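Local structure of SJCHGC06286 protein (Schistosoma japonicum, 3QBR) at residues 26-31 against 124-129; 108-113 against 153-158; 131-136 against 143-148. The protein probably regulates apoptosis as a membrane-associated Bcl-2-type protein that is likely to bind BH domains of other family members. One frame throughout, in Å; residues are numbered along the deposited sequence.

Contact 1: residues 26-31 against 124-129; sequences HSFLLA and AMFAFL
Segments 26-31 and 124-129 are both helical, and their backbones come nearest at F28 and F126, whose CA atoms are 8.2 Å apart. Each keeps its own i to i+4 ladder, L30 N to H26 O on one side and F128 N to A124 O on the other, and no hydrogen bond crosses between them. What joins them is aromatic: F28 and F126 both send their CB toward the opposite helix, and the 189 Å² buried comes mostly from these two residues. Their rings form an offset edge-to-face pair, with centroids 5.7 Å apart and planes at 86°, the F126 edge turned to the F28 face. The offset follows from where the rings touch: CD2 of F28 lies 3.9 Å from CD1 of F126, near the plane of the F126 ring, while CE2 of F28 rests 3.7 Å from F126 CB, beside the F126 carbonyl. With its CG anti to the backbone N (chi1 158°), F28 extends toward helix 119-137 and reaches the root of the F126 side chain.

In the all-helical Bcl-2 fold a central apolar helix is wrapped by others; here helix 119-137 takes that place, and helix 17-31 packs on it close to the chain centre. L29 and L129 flank the rings more loosely, with L29 CD1 4.8 Å from L129 CD2. Helix 58-79 closes in on F28 through I62 and V69, and it also reaches A127. On another side of helix 119-137, A124 and F128 meet the chain of another protein.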
loop_
_atom_site.group_PDB
_atom_site.type_symbol
_atom_site.label_atom_id
_atom_site.label_comp_id
_atom_site.label_asym_id
_atom_site.label_seq_id
_atom_site.Cartn_x
_atom_site.Cartn_y
_atom_site.Cartn_z
ATOM N N HIS A 26 -0.170 -6.362 -6.258
ATOM C CA HIS A 26 -0.381 -7.822 -6.192
ATOM C C HIS A 26 0.881 -8.602 -5.748
ATOM O O HIS A 26 0.872 -9.276 -4.718
ATOM C CB HIS A 26 -0.952 -8.363 -7.507
ATOM C CG HIS A 26 -2.322 -7.854 -7.820
ATOM N ND1 HIS A 26 -3.420 -8.144 -7.038
ATOM C CD2 HIS A 26 -2.778 -7.070 -8.822
ATOM C CE1 HIS A 26 -4.492 -7.562 -7.545
ATOM N NE2 HIS A 26 -4.129 -6.907 -8.631
ATOM N N SER A 27 1.976 -8.482 -6.485
ATOM C CA SER A 27 3.183 -9.219 -6.127
ATOM C C SER A 27 3.594 -8.915 -4.718
ATOM O O SER A 27 3.881 -9.823 -3.946
ATOM C CB SER A 27 4.350 -8.868 -7.042
ATOM O OG SER A 27 3.946 -8.924 -8.389
ATOM N N PHE A 28 3.666 -7.630 -4.392
ATOM C CA PHE A 28 4.143 -7.220 -3.077
ATOM C C PHE A 28 3.274 -7.826 -1.979
ATOM O O PHE A 28 3.786 -8.366 -1.020
ATOM C CB PHE A 28 4.226 -5.693 -2.948
ATOM C CG PHE A 28 4.198 -5.215 -1.520
ATOM C CD1 PHE A 28 5.303 -5.382 -0.702
ATOM C CD2 PHE A 28 3.054 -4.629 -0.988
ATOM C CE1 PHE A 28 5.274 -4.952 0.619
ATOM C CE2 PHE A 28 3.024 -4.208 0.322
ATOM C CZ PHE A 28 4.141 -4.370 1.128
ATOM N N LEU A 29 1.962 -7.756 -2.131
ATOM C CA LEU A 29 1.085 -8.459 -1.208
ATOM C C LEU A 29 1.297 -10.001 -1.179
ATOM O O LEU A 29 1.248 -10.629 -0.116
ATOM C CB LEU A 29 -0.378 -8.112 -1.481
ATOM C CG LEU A 29 -0.775 -6.637 -1.392
ATOM C CD1 LEU A 29 -2.180 -6.424 -2.014
ATOM C CD2 LEU A 29 -0.679 -6.080 0.064
ATOM N N LEU A 30 1.535 -10.623 -2.328
ATOM C CA LEU A 30 1.767 -12.071 -2.301
ATOM C C LEU A 30 3.082 -12.438 -1.614
ATOM O O LEU A 30 3.223 -13.540 -1.084
ATOM C CB LEU A 30 1.732 -12.676 -3.700
ATOM C CG LEU A 30 0.388 -12.632 -4.424
ATOM C CD1 LEU A 30 0.414 -13.554 -5.638
ATOM C CD2 LEU A 30 -0.761 -13.001 -3.502
ATOM N N ALA A 31 4.038 -11.518 -1.613
ATOM C CA ALA A 31 5.361 -11.817 -1.063
ATOM C C ALA A 31 5.539 -11.366 0.375
ATOM O O ALA A 31 6.597 -11.551 0.950
ATOM C CB ALA A 31 6.468 -11.232 -1.930
ATOM N N ALA A 124 5.055 4.037 2.754
ATOM C CA ALA A 124 3.991 4.043 3.740
ATOM C C ALA A 124 2.648 3.645 3.123
ATOM O O ALA A 124 1.818 3.053 3.788
ATOM C CB ALA A 124 3.908 5.412 4.413
ATOM N N MET A 125 2.425 3.971 1.858
ATOM C CA MET A 125 1.188 3.566 1.171
ATOM C C MET A 125 1.105 2.036 0.963
ATOM O O MET A 125 0.047 1.434 1.148
ATOM C CB MET A 125 1.070 4.292 -0.172
ATOM C CG MET A 125 -0.100 3.860 -1.031
ATOM S SD MET A 125 -0.113 4.573 -2.694
ATOM C CE MET A 125 1.539 4.204 -3.248
ATOM N N PHE A 126 2.218 1.409 0.587
ATOM C CA PHE A 126 2.240 -0.044 0.487
ATOM C C PHE A 126 2.119 -0.730 1.842
ATOM O O PHE A 126 1.449 -1.760 1.953
ATOM C CB PHE A 126 3.503 -0.552 -0.218
ATOM C CG PHE A 126 3.551 -0.235 -1.696
ATOM C CD1 PHE A 126 3.058 -1.142 -2.635
ATOM C CD2 PHE A 126 4.092 0.967 -2.153
ATOM C CE1 PHE A 126 3.100 -0.861 -4.022
ATOM C CE2 PHE A 126 4.138 1.260 -3.528
ATOM C CZ PHE A 126 3.642 0.337 -4.472
ATOM N N ALA A 127 2.776 -0.191 2.867
ATOM C CA ALA A 127 2.772 -0.880 4.155
ATOM C C ALA A 127 1.366 -0.841 4.753
ATOM O O ALA A 127 0.883 -1.830 5.349
ATOM C CB ALA A 127 3.790 -0.291 5.098
ATOM N N PHE A 128 0.699 0.291 4.538
ATOM C CA PHE A 128 -0.654 0.480 5.027
ATOM C C PHE A 128 -1.679 -0.329 4.259
ATOM O O PHE A 128 -2.567 -0.940 4.856
ATOM C CB PHE A 128 -1.046 1.945 4.938
ATOM C CG PHE A 128 -2.356 2.273 5.604
ATOM C CD1 PHE A 128 -2.541 2.040 6.955
ATOM C CD2 PHE A 128 -3.372 2.874 4.893
ATOM C CE1 PHE A 128 -3.748 2.377 7.574
ATOM C CE2 PHE A 128 -4.574 3.228 5.508
ATOM C CZ PHE A 128 -4.760 2.971 6.843
ATOM N N LEU A 129 -1.593 -0.284 2.934
ATOM C CA LEU A 129 -2.463 -1.104 2.074
ATOM C C LEU A 129 -2.365 -2.592 2.464
ATOM O O LEU A 129 -3.376 -3.280 2.572
ATOM C CB LEU A 129 -2.095 -0.895 0.607
ATOM C CG LEU A 129 -2.729 -1.767 -0.477
ATOM C CD1 LEU A 129 -4.222 -1.439 -0.729
ATOM C CD2 LEU A 129 -1.893 -1.611 -1.757
#

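Contact 2: residues 108-113 against 153-158; sequences EILNGL and SQYSDE
Y155 reaches from helix 142-159 to helix 99-113 and meets L110 and N111 in two different ways, one with the face of its ring and one with its hydroxyl. Both helices belong to the Bcl-2 fold, where they pack around the apolar helix 119-137; here they approach to 8.4 Å between the CA atoms of L110 and Y155. The ring gets there because CG of Y155 is anti to the backbone N, which extends the side chain toward the neighbouring helix.

L110 and Y155 run past each other in opposite directions. The leucine therefore touches the ring along its length: its tip lies near the base of the tyrosine, with L110 CD1 3.7 Å from Y155 CG, and its base lies near the phenol end, with L110 CB 3.9 Å from Y155 CZ. The methyl sits over one face as a CH-pi contact, L110 CD1 being 4.0 Å from the ring centroid and 23° off the ring normal, displaced toward the rim.

N111 comes to the edge instead. Its side chain crosses that of the tyrosine at a slant, and the amide plane is turned 57° from the ring. One face thus packs on an apolar branch while the rim meets a polar atom, a division that would limit rotation of the phenol. M125 of helix 119-137 touches both L110 and S156. Helix 99-113 also meets the chain of another protein, through E108, I109 and L113.

The hydroxyl is the donor to the amide oxygen: Y155 OH to N111 OD1 is 2.9 Å, with a C=O...donor angle of 137° and the donor lying out of the carbonyl plane.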
loop_
_atom_site.group_PDB
_atom_site.type_symbol
_atom_site.label_atom_id
_atom_site.label_comp_id
_atom_site.label_asym_id
_atom_site.label_seq_id
_atom_site.Cartn_x
_atom_site.Cartn_y
_atom_site.Cartn_z
ATOM N N GLU A 108 -9.262 9.805 1.333
ATOM C CA GLU A 108 -8.928 10.883 2.244
ATOM C C GLU A 108 -7.598 10.610 2.953
ATOM O O GLU A 108 -6.823 11.532 3.223
ATOM C CB GLU A 108 -10.039 11.071 3.287
ATOM C CG GLU A 108 -11.320 11.732 2.764
ATOM C CD GLU A 108 -12.394 11.905 3.852
ATOM O OE1 GLU A 108 -12.114 11.654 5.050
ATOM O OE2 GLU A 108 -13.528 12.291 3.502
ATOM N N ILE A 109 -7.344 9.348 3.281
ATOM C CA ILE A 109 -6.095 8.983 3.941
ATOM C C ILE A 109 -4.884 9.151 3.016
ATOM O O ILE A 109 -3.814 9.581 3.448
ATOM C CB ILE A 109 -6.121 7.538 4.428
ATOM C CG1 ILE A 109 -7.280 7.327 5.397
ATOM C CG2 ILE A 109 -4.785 7.173 5.069
ATOM C CD1 ILE A 109 -7.160 6.069 6.199
ATOM N N LEU A 110 -5.050 8.824 1.749
ATOM C CA LEU A 110 -4.003 8.986 0.771
ATOM C C LEU A 110 -3.737 10.441 0.546
ATOM O O LEU A 110 -2.625 10.884 0.602
ATOM C CB LEU A 110 -4.422 8.355 -0.536
ATOM C CG LEU A 110 -4.489 6.846 -0.569
ATOM C CD1 LEU A 110 -4.656 6.367 -1.948
ATOM C CD2 LEU A 110 -3.263 6.273 -0.001
ATOM N N ASN A 111 -4.785 11.192 0.282
ATOM C CA ASN A 111 -4.671 12.644 0.191
ATOM C C ASN A 111 -3.952 13.265 1.399
ATOM O O ASN A 111 -3.106 14.152 1.258
ATOM C CB ASN A 111 -6.054 13.230 0.015
ATOM C CG ASN A 111 -6.552 13.062 -1.390
ATOM O OD1 ASN A 111 -5.753 13.022 -2.327
ATOM N ND2 ASN A 111 -7.868 12.958 -1.559
ATOM N N GLY A 112 -4.282 12.786 2.589
ATOM C CA GLY A 112 -3.541 13.176 3.769
ATOM C C GLY A 112 -2.095 12.724 3.751
ATOM O O GLY A 112 -1.200 13.495 4.086
ATOM N N LEU A 113 -1.859 11.470 3.371
ATOM C CA LEU A 113 -0.500 10.933 3.314
ATOM C C LEU A 113 0.374 11.701 2.326
ATOM O O LEU A 113 1.591 11.833 2.511
ATOM C CB LEU A 113 -0.515 9.441 2.932
ATOM C CG LEU A 113 0.857 8.790 2.669
ATOM C CD1 LEU A 113 1.820 8.891 3.859
ATOM C CD2 LEU A 113 0.710 7.338 2.243
ATOM N N SER A 153 -4.108 1.907 -7.383
ATOM C CA SER A 153 -3.607 1.993 -8.759
ATOM C C SER A 153 -4.010 3.261 -9.492
ATOM O O SER A 153 -3.149 3.898 -10.104
ATOM C CB SER A 153 -4.044 0.782 -9.593
ATOM O OG SER A 153 -3.363 -0.390 -9.172
ATOM N N GLN A 154 -5.303 3.605 -9.464
ATOM C CA GLN A 154 -5.768 4.856 -10.081
ATOM C C GLN A 154 -5.092 6.077 -9.456
ATOM O O GLN A 154 -4.581 6.936 -10.159
ATOM C CB GLN A 154 -7.282 5.026 -9.955
ATOM C CG GLN A 154 -8.104 4.082 -10.782
ATOM C CD GLN A 154 -9.449 3.798 -10.133
ATOM O OE1 GLN A 154 -9.851 4.476 -9.182
ATOM N NE2 GLN A 154 -10.147 2.786 -10.636
ATOM N N TYR A 155 -5.095 6.134 -8.127
ATOM C CA TYR A 155 -4.584 7.279 -7.388
ATOM C C TYR A 155 -3.140 7.487 -7.747
ATOM O O TYR A 155 -2.701 8.624 -7.964
ATOM C CB TYR A 155 -4.723 7.078 -5.872
ATOM C CG TYR A 155 -4.318 8.298 -5.073
ATOM C CD1 TYR A 155 -3.004 8.479 -4.649
ATOM C CD2 TYR A 155 -5.252 9.291 -4.768
ATOM C CE1 TYR A 155 -2.627 9.616 -3.929
ATOM C CE2 TYR A 155 -4.901 10.417 -4.040
ATOM C CZ TYR A 155 -3.584 10.584 -3.622
ATOM O OH TYR A 155 -3.242 11.716 -2.894
ATOM N N SER A 156 -2.404 6.386 -7.812
ATOM C CA SER A 156 -1.006 6.433 -8.239
ATOM C C SER A 156 -0.819 7.065 -9.616
ATOM O O SER A 156 0.152 7.784 -9.859
ATOM C CB SER A 156 -0.408 5.026 -8.264
ATOM O OG SER A 156 0.205 4.722 -7.025
ATOM N N ASP A 157 -1.751 6.772 -10.512
ATOM C CA ASP A 157 -1.620 7.159 -11.908
ATOM C C ASP A 157 -2.027 8.619 -12.037
ATOM O O ASP A 157 -1.620 9.326 -12.952
ATOM C CB ASP A 157 -2.515 6.263 -12.768
ATOM C CG ASP A 157 -2.227 6.382 -14.259
ATOM O OD1 ASP A 157 -1.036 6.348 -14.654
ATOM O OD2 ASP A 157 -3.202 6.489 -15.039
ATOM N N GLU A 158 -2.820 9.067 -11.080
ATOM C CA GLU A 158 -3.337 10.419 -11.078
ATOM C C GLU A 158 -2.436 11.431 -10.371
ATOM O O GLU A 158 -2.499 12.621 -10.667
ATOM C CB GLU A 158 -4.696 10.425 -10.393
ATOM C CG GLU A 158 -5.783 9.738 -11.174
ATOM C CD GLU A 158 -7.154 10.052 -10.611
ATOM O OE1 GLU A 158 -7.265 11.051 -9.864
ATOM O OE2 GLU A 158 -8.114 9.306 -10.905
#

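Contact 3: residues 131-136 against 143-148; sequences ILVLRL and DAIQML
L136 and L148 meet through their CD1 methyls between two helical segments, 131-136 and 143-148, that run antiparallel: the axes approach to 9.5 Å with 169° between their directions. The backbones are nearest at V133 and I145, whose CA atoms are 5.7 Å apart. No hydrogen bond crosses the interface, which buries 306 Å²; side chain meets side chain through apolar atoms, and the one polar atom that comes close is V133 O, beside I145 CD1.

The leucine contacts form one group. The single methyl L148 CD1 serves two partners on the other helix, L136 CD1 and the CB of L132, the latter at 3.7 Å; L132 and L148 cross at about a right angle, whereas L136 meets L148 at a slant.

The second group involves I145, which uses both of its branches. Its CG1 is anti to the carbonyl carbon (chi1 -65°) and lies 3.6 Å from L136 CB, the two side chains sliding past each other in opposite directions. Its CG2 faces the fork of V133, 4.0 Å from V133 CG1 and about as far from V133 CG2, and this pair crosses at about a right angle. The small A144 completes the set, its CB touching L136 CD2 at 3.7 Å.

Such a pair of antiparallel helices joined by a short connection is the helical hairpin at the heart of the Bcl-2 fold, here helices 119-137 and 142-159.

Polar interactions lie away from the seam. R135 NE forms a salt bridge with D92, and L148 O accepts a hydrogen bond from T152 OG1 further along its own helix. Y106 of helix 99-113 touches both L132 and L148, while L41 of helix 35-48 packs on V133.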
loop_
_atom_site.group_PDB
_atom_site.type_symbol
_atom_site.label_atom_id
_atom_site.label_comp_id
_atom_site.label_asym_id
_atom_site.label_seq_id
_atom_site.Cartn_x
_atom_site.Cartn_y
_atom_site.Cartn_z
ATOM N N ILE A 131 -1.661 -3.751 5.420
ATOM C CA ILE A 131 -2.257 -3.888 6.735
ATOM C C ILE A 131 -3.768 -3.979 6.596
ATOM O O ILE A 131 -4.402 -4.835 7.202
ATOM C CB ILE A 131 -1.807 -2.713 7.644
ATOM C CG1 ILE A 131 -0.469 -3.058 8.293
ATOM C CG2 ILE A 131 -2.864 -2.370 8.685
ATOM C CD1 ILE A 131 0.369 -1.846 8.650
ATOM N N LEU A 132 -4.332 -3.118 5.763
ATOM C CA LEU A 132 -5.756 -3.159 5.465
ATOM C C LEU A 132 -6.161 -4.477 4.838
ATOM O O LEU A 132 -7.147 -5.089 5.259
ATOM C CB LEU A 132 -6.137 -2.022 4.514
ATOM C CG LEU A 132 -5.967 -0.603 5.081
ATOM C CD1 LEU A 132 -6.574 0.458 4.189
ATOM C CD2 LEU A 132 -6.610 -0.529 6.446
ATOM N N VAL A 133 -5.405 -4.894 3.815
ATOM C CA VAL A 133 -5.700 -6.104 3.049
ATOM C C VAL A 133 -5.664 -7.344 3.957
ATOM O O VAL A 133 -6.588 -8.162 3.961
ATOM C CB VAL A 133 -4.747 -6.259 1.820
ATOM C CG1 VAL A 133 -4.660 -7.764 1.333
ATOM C CG2 VAL A 133 -5.169 -5.293 0.694
ATOM N N LEU A 134 -4.608 -7.460 4.745
ATOM C CA LEU A 134 -4.508 -8.551 5.704
ATOM C C LEU A 134 -5.619 -8.565 6.760
ATOM O O LEU A 134 -5.998 -9.630 7.249
ATOM C CB LEU A 134 -3.151 -8.511 6.378
ATOM C CG LEU A 134 -2.028 -8.828 5.402
ATOM C CD1 LEU A 134 -0.652 -8.706 6.084
ATOM C CD2 LEU A 134 -2.254 -10.215 4.801
ATOM N N ARG A 135 -6.152 -7.402 7.122
ATOM C CA ARG A 135 -7.241 -7.385 8.098
ATOM C C ARG A 135 -8.563 -7.680 7.425
ATOM O O ARG A 135 -9.427 -8.316 8.003
ATOM C CB ARG A 135 -7.315 -6.055 8.851
ATOM C CG ARG A 135 -6.135 -5.828 9.770
ATOM C CD ARG A 135 -6.490 -4.905 10.931
ATOM N NE ARG A 135 -7.334 -5.559 11.932
ATOM C CZ ARG A 135 -7.218 -5.369 13.245
ATOM N NH1 ARG A 135 -6.284 -4.557 13.721
ATOM N NH2 ARG A 135 -8.022 -6.002 14.088
ATOM N N LEU A 136 -8.720 -7.194 6.205
ATOM C CA LEU A 136 -9.898 -7.491 5.403
ATOM C C LEU A 136 -10.032 -8.987 5.123
ATOM O O LEU A 136 -11.132 -9.518 4.990
ATOM C CB LEU A 136 -9.815 -6.733 4.078
ATOM C CG LEU A 136 -10.328 -5.296 4.090
ATOM C CD1 LEU A 136 -9.786 -4.530 2.888
ATOM C CD2 LEU A 136 -11.861 -5.286 4.106
ATOM N N ASP A 143 -14.001 -8.513 -2.274
ATOM C CA ASP A 143 -14.266 -7.345 -3.127
ATOM C C ASP A 143 -13.699 -6.046 -2.542
ATOM O O ASP A 143 -13.182 -5.221 -3.291
ATOM C CB ASP A 143 -15.748 -7.181 -3.388
ATOM C CG ASP A 143 -16.515 -6.911 -2.121
ATOM O OD1 ASP A 143 -16.288 -7.653 -1.132
ATOM O OD2 ASP A 143 -17.329 -5.956 -2.112
ATOM N N ALA A 144 -13.769 -5.858 -1.220
ATOM C CA ALA A 144 -13.135 -4.666 -0.644
ATOM C C ALA A 144 -11.627 -4.674 -0.942
ATOM O O ALA A 144 -11.039 -3.640 -1.299
ATOM C CB ALA A 144 -13.411 -4.509 0.888
ATOM N N ILE A 145 -11.017 -5.849 -0.800
ATOM C CA ILE A 145 -9.595 -6.018 -1.048
ATOM C C ILE A 145 -9.264 -5.573 -2.481
ATOM O O ILE A 145 -8.431 -4.684 -2.695
ATOM C CB ILE A 145 -9.165 -7.491 -0.814
ATOM C CG1 ILE A 145 -9.339 -7.859 0.652
ATOM C CG2 ILE A 145 -7.730 -7.711 -1.260
ATOM C CD1 ILE A 145 -8.831 -9.260 1.053
ATOM N N GLN A 146 -9.942 -6.168 -3.458
ATOM C CA GLN A 146 -9.707 -5.821 -4.851
ATOM C C GLN A 146 -9.999 -4.364 -5.082
ATOM O O GLN A 146 -9.446 -3.739 -5.987
ATOM C CB GLN A 146 -10.560 -6.675 -5.796
ATOM C CG GLN A 146 -10.031 -8.100 -6.010
ATOM C CD GLN A 146 -8.507 -8.167 -6.227
ATOM O OE1 GLN A 146 -7.940 -7.406 -7.032
ATOM N NE2 GLN A 146 -7.844 -9.097 -5.514
ATOM N N MET A 147 -10.888 -3.810 -4.274
ATOM C CA MET A 147 -11.226 -2.401 -4.430
ATOM C C MET A 147 -10.037 -1.530 -3.989
ATOM O O MET A 147 -9.583 -0.659 -4.733
ATOM C CB MET A 147 -12.484 -2.083 -3.640
ATOM C CG MET A 147 -13.045 -0.693 -3.913
ATOM S SD MET A 147 -12.422 0.487 -2.714
ATOM C CE MET A 147 -13.189 -0.210 -1.241
ATOM N N LEU A 148 -9.511 -1.799 -2.797
ATOM C CA LEU A 148 -8.356 -1.064 -2.300
ATOM C C LEU A 148 -7.205 -1.087 -3.307
ATOM O O LEU A 148 -6.610 -0.048 -3.622
ATOM C CB LEU A 148 -7.882 -1.633 -0.961
ATOM C CG LEU A 148 -8.765 -1.331 0.240
ATOM C CD1 LEU A 148 -8.216 -2.013 1.491
ATOM C CD2 LEU A 148 -8.798 0.205 0.427
#

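The three contacts tie four helices into one bundle. Helix 119-137 takes part in contacts 1 and 3, and helix 142-159 in contacts 2 and 3, so contact 3 shares a helix with each of the others. Contact 1 closes before contact 3 opens along the chain; contact 3 falls between the two segments of contact 2, and contacts 1 and 2 interleave. The centres of contacts 1 and 3 lie about 11 Å apart, those of contacts 1 and 2 about 15 Å, and those of contacts 2 and 3 about 16 Å. L129 CD1 packs 3.7 Å from L148 CB, linking contacts 1 and 3, whereas contacts 2 and 3 do not touch. Contacts 1 and 2 also both border the chain of another protein, consistent with the family's binding groove.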